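Local coordinates for listeria nuclear targeted protein A (Listeria monocytogenes, PDB 4CIH) that relieves repression of interferon-stimulated genes in infected host cells by blocking recruitment of the chromatin repressor BAHD1 to them, at residues 64-67 against 68-71. The protein carries 2 engineered substitutions. Sequence-based numbering, arbitrary orientation.
Sequences LSID and AIKR
I66 and I69 meet through their CB atoms, 3.6 Å apart, across the start of the one-turn helix 67-70, which belongs to the link between helices 42-63 and 77-103 of the four-helical up-and-down bundle of the LntA family. I66 holds the N-cap position, and its carbonyl begins the turn: K70 N donates to I66 O over 2.7 Å at an N-H...O angle of 162°, a nearly straight alpha-helical i to i+4 bond. I69 N reaches the same oxygen at 2.9 Å, but the 115° angle there makes this second bond weak.

On the apolar side, the first torsion of I69 sets CG2 opposite the backbone N and carries this methyl to within 3.6 Å of L64 CA. The L64 and I69 side chains cross at about a right angle, with L64 CD2 and I69 CG2 4.1 Å apart. Both also touch K83 of helix 77-103, while I69 reaches F82; L4 lies against I66 and A68, so the N-terminal segment packs here too.

D67 and R71 pair across the turn, and E74 makes a further salt bridge to R71 NH1. Carboxylate and guanidinium planes of D67 and R71 stand 83° apart, an orientation inconsistent with a coplanar two-pronged bridge. Instead, of the D67 carboxylate, OD1 meets the guanidinium edge, in its plane, forming a salt bridge to R71 NE at 3.3 Å whose hydrogen-bond component is weak.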
loop_
_atom_site.group_PDB
_atom_site.type_symbol
_atom_site.label_atom_id
_atom_site.label_comp_id
_atom_site.label_asym_id
_atom_site.label_seq_id
_atom_site.Cartn_x
_atom_site.Cartn_y
_atom_site.Cartn_z
ATOM N N LEU A 64 -4.601 -9.574 -1.564
ATOM C CA LEU A 64 -5.428 -9.667 -2.786
ATOM C C LEU A 64 -5.646 -11.074 -3.355
ATOM O O LEU A 64 -6.499 -11.266 -4.255
ATOM C CB LEU A 64 -4.864 -8.785 -3.913
ATOM C CG LEU A 64 -5.517 -7.436 -4.240
ATOM C CD1 LEU A 64 -5.035 -6.900 -5.587
ATOM C CD2 LEU A 64 -7.038 -7.535 -4.230
ATOM N N SER A 65 -4.859 -12.038 -2.876
ATOM C CA SER A 65 -5.021 -13.423 -3.346
ATOM C C SER A 65 -5.498 -14.394 -2.274
ATOM O O SER A 65 -5.512 -15.607 -2.481
ATOM C CB SER A 65 -3.763 -13.928 -4.080
ATOM O OG SER A 65 -2.897 -14.631 -3.207
ATOM N N ILE A 66 -5.920 -13.866 -1.129
ATOM C CA ILE A 66 -6.743 -14.651 -0.215
ATOM C C ILE A 66 -7.942 -15.234 -0.966
ATOM O O ILE A 66 -8.456 -14.600 -1.910
ATOM C CB ILE A 66 -7.122 -13.822 1.000
ATOM C CG1 ILE A 66 -5.845 -13.644 1.852
ATOM C CG2 ILE A 66 -8.240 -14.516 1.767
ATOM C CD1 ILE A 66 -5.936 -12.635 2.963
ATOM N N ASP A 67 -8.327 -16.475 -0.660
ATOM C CA ASP A 67 -9.312 -17.111 -1.533
ATOM C C ASP A 67 -10.505 -16.199 -1.560
ATOM O O ASP A 67 -10.777 -15.539 -2.572
ATOM C CB ASP A 67 -9.687 -18.524 -1.086
ATOM C CG ASP A 67 -10.782 -19.140 -1.956
ATOM O OD1 ASP A 67 -11.932 -18.676 -1.859
ATOM O OD2 ASP A 67 -10.511 -20.106 -2.716
ATOM N N ALA A 68 -11.131 -16.081 -0.390
ATOM C CA ALA A 68 -12.232 -15.145 -0.156
ATOM C C ALA A 68 -11.965 -13.731 -0.652
ATOM O O ALA A 68 -12.930 -13.011 -0.961
ATOM C CB ALA A 68 -12.571 -15.102 1.327
ATOM N N ILE A 69 -10.694 -13.301 -0.705
ATOM C CA ILE A 69 -10.392 -11.966 -1.282
ATOM C C ILE A 69 -10.476 -11.963 -2.814
ATOM O O ILE A 69 -11.055 -11.051 -3.408
ATOM C CB ILE A 69 -9.104 -11.299 -0.694
ATOM C CG1 ILE A 69 -9.343 -10.860 0.753
ATOM C CG2 ILE A 69 -8.697 -10.037 -1.446
ATOM C CD1 ILE A 69 -10.424 -9.812 0.910
ATOM N N LYS A 70 -9.916 -12.983 -3.459
ATOM C CA LYS A 70 -10.297 -13.333 -4.835
ATOM C C LYS A 70 -11.811 -13.210 -5.061
ATOM O O LYS A 70 -12.295 -12.407 -5.893
ATOM C CB LYS A 70 -9.883 -14.788 -5.118
ATOM C CG LYS A 70 -10.126 -15.305 -6.537
ATOM C CD LYS A 70 -8.984 -14.914 -7.487
ATOM C CE LYS A 70 -9.038 -15.722 -8.782
ATOM N NZ LYS A 70 -8.211 -15.126 -9.902
ATOM N N ARG A 71 -12.561 -14.028 -4.319
ATOM C CA ARG A 71 -13.966 -14.315 -4.635
ATOM C C ARG A 71 -14.881 -13.229 -4.031
ATOM O O ARG A 71 -16.108 -13.241 -4.160
ATOM C CB ARG A 71 -14.286 -15.763 -4.234
ATOM C CG ARG A 71 -13.026 -16.668 -4.282
ATOM C CD ARG A 71 -13.125 -18.046 -4.957
ATOM N NE ARG A 71 -14.117 -18.913 -4.324
ATOM C CZ ARG A 71 -15.310 -19.170 -4.864
ATOM N NH1 ARG A 71 -15.619 -18.664 -6.054
ATOM N NH2 ARG A 71 -16.195 -19.938 -4.249
#